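Local coordinates for protein bottromycin amidohydrolase (Streptomyces purpureus, PDB 6I5S) that probably hydrolyses an amide bond in a thiazoline-containing precursor of bottromycin, acting as the gatekeeper of bottromycin biosynthesis with a two-zinc centre, at residues A127-H130 with V136-R139; D172-F177 with A203-V208. All coordinates share one frame; numbering follows the deposited sequence.

Both contacts belong to the helical layer around the barrel of an amidohydrolase, and they share no helix. Interaction 1 is local and largely buried: helix 121-132 folds back on the run that follows it into strand 139-142, and a histidine ring meets a carbonyl, a leucine methyl and an arginine chain. Interaction 2 joins residues farther apart in sequence, helix 164-177 and the loop leaving helix 190-203, through aliphatic side chains, with no hydrogen bond across; it is partly buried, with L175 at the solvent side. The contacts lie in series along the chain, their centres about 20 Å apart. In interaction 2 the loop runs on to V208, whose backbone bonds to residues either side of a zinc ligand.

Interaction 1 of 2, residues A127-H130 with V136-R139; sequences AGVH and VLPR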
loop_
_atom_site.group_PDB
_atom_site.type_symbol
_atom_site.label_atom_id
_atom_site.label_comp_id
_atom_site.label_asym_id
_atom_site.label_seq_id
_atom_site.Cartn_x
_atom_site.Cartn_y
_atom_site.Cartn_z
ATOM N N ALA A 127 -15.089 2.330 4.581
ATOM C CA ALA A 127 -15.588 2.096 3.223
ATOM C C ALA A 127 -17.002 2.666 3.070
ATOM O O ALA A 127 -17.356 3.177 2.005
ATOM C CB ALA A 127 -15.600 0.603 2.869
ATOM N N GLY A 128 -17.814 2.596 4.137
ATOM C CA GLY A 128 -19.175 3.162 4.060
ATOM C C GLY A 128 -19.113 4.676 3.948
ATOM O O GLY A 128 -19.884 5.297 3.204
ATOM N N VAL A 129 -18.186 5.292 4.684
ATOM C CA VAL A 129 -18.012 6.747 4.603
ATOM C C VAL A 129 -17.611 7.131 3.187
ATOM O O VAL A 129 -18.036 8.168 2.661
ATOM C CB VAL A 129 -16.973 7.199 5.637
ATOM C CG1 VAL A 129 -16.518 8.657 5.404
ATOM C CG2 VAL A 129 -17.526 7.005 7.014
ATOM N N HIS A 130 -16.741 6.331 2.572
ATOM C CA HIS A 130 -16.364 6.557 1.176
ATOM C C HIS A 130 -17.560 6.442 0.232
ATOM O O HIS A 130 -17.825 7.329 -0.604
ATOM C CB HIS A 130 -15.275 5.543 0.803
ATOM C CG HIS A 130 -14.605 5.841 -0.497
ATOM N ND1 HIS A 130 -15.237 5.683 -1.712
ATOM C CD2 HIS A 130 -13.355 6.275 -0.774
ATOM C CE1 HIS A 130 -14.394 6.005 -2.679
ATOM N NE2 HIS A 130 -13.258 6.373 -2.134
ATOM N N VAL A 136 -13.495 12.809 2.407
ATOM C CA VAL A 136 -12.570 12.451 1.347
ATOM C C VAL A 136 -11.563 11.471 1.924
ATOM O O VAL A 136 -10.823 11.818 2.856
ATOM C CB VAL A 136 -11.870 13.702 0.808
ATOM C CG1 VAL A 136 -10.859 13.341 -0.235
ATOM C CG2 VAL A 136 -12.895 14.585 0.149
ATOM N N LEU A 137 -11.539 10.251 1.395
ATOM C CA LEU A 137 -10.560 9.294 1.905
ATOM C C LEU A 137 -10.278 8.239 0.832
ATOM O O LEU A 137 -11.032 8.100 -0.141
ATOM C CB LEU A 137 -11.040 8.674 3.226
ATOM C CG LEU A 137 -12.492 8.313 3.365
ATOM C CD1 LEU A 137 -12.949 7.553 2.189
ATOM C CD2 LEU A 137 -12.685 7.526 4.636
ATOM N N PRO A 138 -9.161 7.530 0.944
ATOM C CA PRO A 138 -8.876 6.445 0.005
ATOM C C PRO A 138 -9.853 5.300 0.239
ATOM O O PRO A 138 -10.314 5.077 1.370
ATOM C CB PRO A 138 -7.451 6.010 0.364
ATOM C CG PRO A 138 -6.959 6.971 1.395
ATOM C CD PRO A 138 -8.171 7.646 2.008
ATOM N N ARG A 139 -10.087 4.537 -0.830
ATOM C CA ARG A 139 -11.013 3.408 -0.740
ATOM C C ARG A 139 -10.280 2.177 -0.207
ATOM O O ARG A 139 -9.256 1.792 -0.781
ATOM C CB ARG A 139 -11.568 3.127 -2.131
ATOM C CG ARG A 139 -12.622 1.991 -2.234
ATOM C CD ARG A 139 -13.961 2.410 -1.571
ATOM N NE ARG A 139 -15.023 1.454 -1.886
ATOM C CZ ARG A 139 -16.160 1.736 -2.520
ATOM N NH1 ARG A 139 -16.462 2.975 -2.907
ATOM N NH2 ARG A 139 -17.014 0.752 -2.756
#
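The H130 imidazole fills the angle between L137 and R139, and its two sides are used differently. The ring projects from the helix across to 136-139. R139 covers one face: its CD sits 3.6 Å from the ring centroid, 16° off the normal, a CH-pi contact displaced towards the rim on the ND1 side. R139 bends at chi2 (70°), bringing CD back over the ring and taking the guanidinium past it. There ND1 of H130 lies at the edge of the guanidinium, 3.2 Å from R139 NH1, the two planes turned 70° apart.

The segments close a beta-alpha-beta crossover: helix 121-132 joins the parallel neighbours 111-116 and 139-142, and R139 enters the second strand, its backbone bonded to T112 and Y114.

Polar contact at the other edge is close without a clear hydrogen bond. The carbonyl O of L137 lies near the ring plane, 3.0 Å from H130 CD2, while NE2 at 3.5 Å is poorly angled. R131 and R399 also approach the R139 guanidinium, and this gathering of positive charge would tend to disfavour a protonated H130.

Apolar packing completes the interface. L137 CD1 presses on H130, 3.3 Å from CD2 and 3.4 Å from CB. Its other methyl, CD2, meets V129 CG1 at 4.1 Å, the two side chains crossing at about a right angle.

Interaction 2 of 2, residues D172-F177 with A203-V208; sequences DDVLGF and AGIPVV
V174 and I205 meet tip to tip, CG1 of the valine 3.7 Å from CD1 of the isoleucine, where helix 164-177, on the outside of the amidohydrolase barrel, packs on the loop leaving helix 190-203. The same V174 methyl also touches I205 CG2 at 3.9 Å, against both branches of the isoleucine. I205 reaches it with CG1 anti to the carbonyl carbon (chi1 -60°) and CD1 extended beyond (chi2 163°). L175 comes obliquely from the next position on the helix: its CD2 packs 3.9 Å from I205 CD1, and its other methyl, CD1, lies 4.2 Å from A203 CB. These are aliphatic contacts throughout, sheltered at V174 and I205 and open to solvent at L175.

Behind this first shell, I182 touches both V174 and I205, and A200 of helix 190-203 also packs on I205. G204, at positive phi, ends that helix in a Schellman motif, turning the chain between A203 and I205 so that both side chains face helix 164-177. Farther along, the backbone of V208 bonds to I182 and V184, on either side of Xaa183, a lysine carboxylated at NZ that binds both zinc ions; the chain runs on to H210, a ligand of one. On the helix side, the final turn is held by backbone bonds, among them G176 N to D172 O at 2.8 Å.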
loop_
_atom_site.group_PDB
_atom_site.type_symbol
_atom_site.label_atom_id
_atom_site.label_comp_id
_atom_site.label_asym_id
_atom_site.label_seq_id
_atom_site.Cartn_x
_atom_site.Cartn_y
_atom_site.Cartn_z
ATOM N N ASP A 172 -18.135 -17.133 6.763
ATOM C CA ASP A 172 -19.407 -16.484 7.149
ATOM C C ASP A 172 -19.251 -14.988 7.379
ATOM O O ASP A 172 -20.133 -14.199 6.988
ATOM C CB ASP A 172 -19.946 -17.112 8.423
ATOM C CG ASP A 172 -20.410 -18.566 8.235
ATOM O OD1 ASP A 172 -20.744 -18.936 7.082
ATOM O OD2 ASP A 172 -20.540 -19.307 9.252
ATOM N N ASP A 173 -18.194 -14.595 8.126
ATOM C CA ASP A 173 -17.897 -13.192 8.365
ATOM C C ASP A 173 -17.621 -12.448 7.053
ATOM O O ASP A 173 -18.101 -11.331 6.854
ATOM C CB ASP A 173 -16.695 -13.039 9.281
ATOM C CG ASP A 173 -17.005 -13.163 10.768
ATOM O OD1 ASP A 173 -18.152 -13.244 11.186
ATOM O OD2 ASP A 173 -16.023 -13.147 11.572
ATOM N N VAL A 174 -16.838 -13.041 6.163
ATOM C CA VAL A 174 -16.511 -12.396 4.899
ATOM C C VAL A 174 -17.782 -12.104 4.118
ATOM O O VAL A 174 -18.016 -10.968 3.673
ATOM C CB VAL A 174 -15.510 -13.251 4.101
ATOM C CG1 VAL A 174 -15.339 -12.739 2.685
ATOM C CG2 VAL A 174 -14.156 -13.260 4.828
ATOM N N LEU A 175 -18.598 -13.129 3.912
ATOM C CA LEU A 175 -19.767 -12.998 3.078
ATOM C C LEU A 175 -20.897 -12.240 3.791
ATOM O O LEU A 175 -21.765 -11.693 3.117
ATOM C CB LEU A 175 -20.257 -14.384 2.646
ATOM C CG LEU A 175 -19.260 -15.212 1.764
ATOM C CD1 LEU A 175 -19.951 -16.509 1.386
ATOM C CD2 LEU A 175 -18.816 -14.478 0.513
ATOM N N GLY A 176 -20.925 -12.230 5.130
ATOM C CA GLY A 176 -22.016 -11.588 5.863
ATOM C C GLY A 176 -21.810 -10.102 5.965
ATOM O O GLY A 176 -22.781 -9.336 5.885
ATOM N N PHE A 177 -20.572 -9.672 6.122
ATOM C CA PHE A 177 -20.280 -8.251 6.332
ATOM C C PHE A 177 -19.610 -7.592 5.142
ATOM O O PHE A 177 -19.422 -6.361 5.162
ATOM C CB PHE A 177 -19.431 -8.073 7.606
ATOM C CG PHE A 177 -20.141 -8.546 8.838
ATOM C CD1 PHE A 177 -21.122 -7.750 9.444
ATOM C CD2 PHE A 177 -19.889 -9.812 9.362
ATOM C CE1 PHE A 177 -21.821 -8.219 10.539
ATOM C CE2 PHE A 177 -20.559 -10.260 10.474
ATOM C CZ PHE A 177 -21.550 -9.483 11.048
ATOM N N ALA A 203 -16.423 -20.032 -2.775
ATOM C CA ALA A 203 -17.224 -18.875 -2.397
ATOM C C ALA A 203 -16.783 -17.594 -3.103
ATOM O O ALA A 203 -17.377 -16.531 -2.864
ATOM C CB ALA A 203 -17.156 -18.658 -0.879
ATOM N N GLY A 204 -15.805 -17.668 -4.003
ATOM C CA GLY A 204 -15.332 -16.460 -4.680
ATOM C C GLY A 204 -14.521 -15.511 -3.853
ATOM O O GLY A 204 -14.436 -14.328 -4.189
ATOM N N ILE A 205 -13.926 -15.981 -2.763
ATOM C CA ILE A 205 -13.182 -15.142 -1.827
ATOM C C ILE A 205 -11.687 -15.316 -2.093
ATOM O O ILE A 205 -11.168 -16.449 -1.945
ATOM C CB ILE A 205 -13.487 -15.525 -0.385
ATOM C CG1 ILE A 205 -14.975 -15.367 -0.077
ATOM C CG2 ILE A 205 -12.670 -14.650 0.562
ATOM C CD1 ILE A 205 -15.334 -16.102 1.159
ATOM N N PRO A 206 -10.953 -14.249 -2.351
ATOM C CA PRO A 206 -9.486 -14.371 -2.491
ATOM C C PRO A 206 -8.786 -14.557 -1.170
ATOM O O PRO A 206 -9.208 -14.012 -0.146
ATOM C CB PRO A 206 -9.071 -13.034 -3.124
ATOM C CG PRO A 206 -10.107 -12.113 -2.809
ATOM C CD PRO A 206 -11.413 -12.898 -2.684
ATOM N N VAL A 207 -7.706 -15.356 -1.215
ATOM C CA VAL A 207 -6.840 -15.580 -0.068
ATOM C C VAL A 207 -5.473 -14.960 -0.352
ATOM O O VAL A 207 -4.839 -15.246 -1.384
ATOM C CB VAL A 207 -6.697 -17.086 0.251
ATOM C CG1 VAL A 207 -5.757 -17.274 1.436
ATOM C CG2 VAL A 207 -8.094 -17.720 0.500
ATOM N N VAL A 208 -5.008 -14.121 0.575
ATOM C CA VAL A 208 -3.751 -13.422 0.436
ATOM C C VAL A 208 -2.935 -13.689 1.695
ATOM O O VAL A 208 -3.407 -14.296 2.642
ATOM C CB VAL A 208 -3.929 -11.902 0.215
ATOM C CG1 VAL A 208 -4.668 -11.637 -1.061
ATOM C CG2 VAL A 208 -4.650 -11.243 1.399
#